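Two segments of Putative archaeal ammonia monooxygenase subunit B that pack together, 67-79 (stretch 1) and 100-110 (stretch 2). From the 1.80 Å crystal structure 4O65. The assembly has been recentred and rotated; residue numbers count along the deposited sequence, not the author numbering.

Stretch 1, residues 67-79: VSQVKQDLNAWIS
Stretch 2, residues 100-110: GNVFTIPGGGE

The apolar centre of this contact lies on one face of a small antiparallel sheet, where Leu74 and Ala76 of strand 74-79 stand beside Ile105 and Phe103 of strand 103-105. Ala76, buried, places its CB 3.7 Å from Ile105 CD1 and 4.3 Å from Phe103 CE1; its single methyl is small enough to let both large side chains pack against it. Ile105 (chi1 m, chi2 t) brings its CD1 into contact with that methyl, while Phe103 (chi1 p, 55°; chi2 87°) turns its ring back over the partner strand. One ring face covers Ala76 O, and Ile78 CG2 meets the ring edge, 4.0 Å from Phe103 CE2. Leu74 (m, t) lies on the same face.

The backbones beneath are extended, with phi from -97° to -151° and psi from 112° to 170° across Leu74-Ala76 and Phe103-Ile105. The strand axes approach to 4.6 Å, their directions 125° apart. Leu74 and Ile105 form a hydrogen-bonded pair (CA-CA 5.1 Å): Leu74 N to Ile105 O is 3.0 Å and Ile105 N to Leu74 O is 2.7 Å. Two residues on, Ala76 N to Phe103 O is 2.9 Å and Phe103 N to Ala76 O is 2.8 Å. Between them, Asn75 faces Thr104 as a non-hydrogen-bonded pair (CA-CA 4.7 Å).

Asn75 and Thr104, both chi1 m, occupy the opposite, exposed face, where polar groups can meet solvent: a water lies 3.2 Å from both Asn75 OD1 and Thr104 OG1. Further along, Trp77 (chi1 p, chi2 100°) is exposed yet brings CE3 to 4.2 Å from Val102 CG2 (chi1 t).

At the other end, a type II turn from Pro106 to Gly109 is closed by Gly109 N to Pro106 O, 2.9 Å. Gly107 (-51/120) packs so tightly that a CB would clash with Lys71 O, and Gly108 has the positive phi (70/8) that favours glycine. Asp73 (chi1 m) accepts from the turn, Gly107 N to Asp73 OD1 being 2.9 Å.

Buried Ser68 (chi1 t) suits its place because its small hydroxyl serves several partners. Ser68 OG accepts from Gly108 N at 3.1 Å and Val70 N at 3.3 Å, and donates to a water 2.7 Å away; that water donates to Gln72 O and Ile105 O, each 2.9 Å from it. Ser68 N reaches Gly109 O at 2.9 Å. Beyond it a separate ladder, shifted by two residues, pairs Val67 with Glu110 (CA-CA 4.5 Å), and Val67 CG2 rests 3.8 Å from Glu110 CG.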

# COMPACT_ATOMS: atom_id res chain seq x y z
N VAL A 67 6.43 16.58 3.03
CA VAL A 67 7.04 17.92 3.10
C VAL A 67 7.38 18.26 4.54
O VAL A 67 6.49 18.39 5.42
CB VAL A 67 6.10 18.97 2.49
CG1 VAL A 67 6.75 20.37 2.62
CG2 VAL A 67 5.78 18.60 1.05
N SER A 68 8.67 18.39 4.81
CA SER A 68 9.14 18.61 6.20
C SER A 68 8.99 20.06 6.64
O SER A 68 9.31 20.97 5.88
CB SER A 68 10.62 18.21 6.32
OG SER A 68 11.20 18.64 7.56
N GLN A 69 8.48 20.25 7.86
CA GLN A 69 8.37 21.56 8.49
C GLN A 69 9.30 21.72 9.68
O GLN A 69 9.21 22.72 10.43
CB GLN A 69 6.91 21.78 8.89
CG GLN A 69 6.04 21.64 7.62
CD GLN A 69 4.62 22.11 7.80
OE1 GLN A 69 3.84 21.54 8.61
NE2 GLN A 69 4.25 23.14 7.03
N VAL A 70 10.25 20.81 9.83
CA VAL A 70 11.19 20.89 10.97
C VAL A 70 12.61 21.18 10.46
O VAL A 70 12.92 21.04 9.28
CB VAL A 70 11.23 19.59 11.82
CG1 VAL A 70 9.84 19.21 12.35
CG2 VAL A 70 11.75 18.45 11.00
N LYS A 71 13.49 21.56 11.38
CA LYS A 71 14.81 22.01 10.96
C LYS A 71 15.77 20.87 10.69
O LYS A 71 16.69 21.02 9.90
CB LYS A 71 15.34 23.00 11.99
CG LYS A 71 14.41 24.19 12.05
CD LYS A 71 14.77 25.13 13.19
CE LYS A 71 14.00 26.43 13.02
NZ LYS A 71 14.50 27.47 13.96
N GLN A 72 15.52 19.70 11.24
CA GLN A 72 16.52 18.68 11.13
C GLN A 72 15.97 17.52 10.35
O GLN A 72 14.73 17.41 10.21
CB GLN A 72 16.95 18.23 12.52
CG GLN A 72 15.84 17.49 13.25
CD GLN A 72 16.17 17.33 14.70
OE1 GLN A 72 15.80 18.17 15.51
NE2 GLN A 72 16.96 16.29 15.02
N ASP A 73 16.86 16.66 9.88
CA ASP A 73 16.47 15.40 9.23
C ASP A 73 15.69 14.49 10.18
O ASP A 73 15.97 14.44 11.40
CB ASP A 73 17.69 14.63 8.74
CG ASP A 73 18.45 15.38 7.64
OD1 ASP A 73 18.02 16.47 7.18
OD2 ASP A 73 19.50 14.83 7.22
N LEU A 74 14.68 13.85 9.62
CA LEU A 74 13.87 12.85 10.33
C LEU A 74 13.92 11.53 9.64
O LEU A 74 14.07 11.47 8.40
CB LEU A 74 12.39 13.29 10.35
CG LEU A 74 12.10 14.57 11.13
CD1 LEU A 74 10.66 15.01 10.93
CD2 LEU A 74 12.33 14.36 12.63
N ASN A 75 13.72 10.47 10.43
CA ASN A 75 13.57 9.11 9.88
C ASN A 75 12.09 8.73 9.90
O ASN A 75 11.39 9.08 10.84
CB ASN A 75 14.32 8.07 10.72
CG ASN A 75 15.79 8.26 10.59
OD1 ASN A 75 16.24 8.72 9.56
ND2 ASN A 75 16.54 8.01 11.66
N ALA A 76 11.66 8.06 8.84
CA ALA A 76 10.24 7.74 8.68
C ALA A 76 10.00 6.47 7.88
O ALA A 76 10.88 5.99 7.14
CB ALA A 76 9.54 8.93 8.01
N TRP A 77 8.78 5.92 8.02
CA TRP A 77 8.31 4.86 7.12
C TRP A 77 6.85 5.14 6.77
O TRP A 77 6.16 5.93 7.44
CB TRP A 77 8.47 3.49 7.76
CG TRP A 77 7.77 3.29 9.08
CD1 TRP A 77 6.55 2.64 9.32
CD2 TRP A 77 8.28 3.65 10.40
NE1 TRP A 77 6.26 2.65 10.67
CE2 TRP A 77 7.28 3.23 11.36
CE3 TRP A 77 9.42 4.33 10.85
CZ2 TRP A 77 7.43 3.47 12.74
CZ3 TRP A 77 9.56 4.56 12.23
CH2 TRP A 77 8.59 4.12 13.14
N ILE A 78 6.42 4.55 5.65
CA ILE A 78 5.15 4.86 5.09
C ILE A 78 4.30 3.61 4.90
O ILE A 78 4.84 2.53 4.65
CB ILE A 78 5.40 5.60 3.77
CG1 ILE A 78 4.12 6.18 3.20
CG2 ILE A 78 6.16 4.75 2.72
CD1 ILE A 78 4.55 7.40 2.38
N SER A 79 2.99 3.73 5.07
CA SER A 79 2.14 2.59 4.90
C SER A 79 0.78 3.09 4.45
O SER A 79 0.63 4.29 4.25
CB SER A 79 2.04 1.78 6.19
OG SER A 79 1.56 2.57 7.27
N GLY A 100 13.69 2.01 1.23
CA GLY A 100 14.13 1.36 2.50
C GLY A 100 12.96 1.13 3.48
O GLY A 100 11.93 1.78 3.34
N ASN A 101 13.11 0.21 4.45
CA ASN A 101 12.16 0.05 5.57
C ASN A 101 11.95 1.36 6.33
O ASN A 101 10.85 1.65 6.81
CB ASN A 101 12.67 -0.99 6.57
CG ASN A 101 12.76 -2.40 5.99
OD1 ASN A 101 13.84 -2.86 5.63
ND2 ASN A 101 11.62 -3.08 5.91
N VAL A 102 13.03 2.11 6.49
CA VAL A 102 13.01 3.48 7.03
C VAL A 102 13.79 4.36 6.04
O VAL A 102 14.79 3.92 5.43
CB VAL A 102 13.66 3.48 8.42
CG1 VAL A 102 13.78 4.85 8.99
CG2 VAL A 102 12.89 2.57 9.38
N PHE A 103 13.35 5.60 5.84
CA PHE A 103 14.11 6.52 4.99
C PHE A 103 14.26 7.88 5.65
O PHE A 103 13.58 8.17 6.67
CB PHE A 103 13.47 6.65 3.61
CG PHE A 103 12.02 7.05 3.68
CD1 PHE A 103 11.68 8.42 3.73
CD2 PHE A 103 11.01 6.09 3.71
CE1 PHE A 103 10.34 8.81 3.83
CE2 PHE A 103 9.65 6.49 3.81
CZ PHE A 103 9.34 7.86 3.84
N THR A 104 15.11 8.75 5.07
CA THR A 104 15.32 10.07 5.65
C THR A 104 14.47 11.12 4.97
O THR A 104 14.39 11.17 3.73
CB THR A 104 16.80 10.51 5.51
OG1 THR A 104 17.59 9.55 6.21
CG2 THR A 104 17.03 11.90 6.11
N ILE A 105 13.90 12.00 5.79
CA ILE A 105 13.24 13.16 5.26
C ILE A 105 14.09 14.37 5.62
O ILE A 105 14.25 14.69 6.79
CB ILE A 105 11.81 13.34 5.82
CG1 ILE A 105 10.99 12.09 5.48
CG2 ILE A 105 11.17 14.58 5.17
CD1 ILE A 105 9.62 12.10 6.11
N PRO A 106 14.69 15.02 4.60
CA PRO A 106 15.63 16.08 4.97
C PRO A 106 14.91 17.24 5.62
O PRO A 106 13.80 17.57 5.24
CB PRO A 106 16.22 16.57 3.62
CG PRO A 106 15.71 15.63 2.58
CD PRO A 106 14.64 14.75 3.15
N GLY A 107 15.58 17.86 6.56
CA GLY A 107 15.06 19.07 7.21
C GLY A 107 14.61 20.15 6.25
O GLY A 107 15.38 20.63 5.42
N GLY A 108 13.33 20.53 6.32
CA GLY A 108 12.76 21.55 5.47
C GLY A 108 12.63 21.14 4.01
O GLY A 108 12.32 21.99 3.16
N GLY A 109 12.87 19.87 3.71
CA GLY A 109 12.91 19.37 2.32
C GLY A 109 11.67 18.55 2.01
O GLY A 109 10.66 18.61 2.73
N GLU A 110 11.72 17.85 0.87
CA GLU A 110 10.52 17.23 0.26
C GLU A 110 10.97 15.85 -0.17
O GLU A 110 12.07 15.71 -0.74
CB GLU A 110 10.11 18.00 -1.03
CG GLU A 110 8.89 18.96 -1.02
CD GLU A 110 9.22 20.47 -0.96
OE1 GLU A 110 10.11 20.84 -0.16
OE2 GLU A 110 8.60 21.31 -1.68
O HOH W 1 12.71 16.59 8.37
O HOH W 2 16.79 6.58 7.24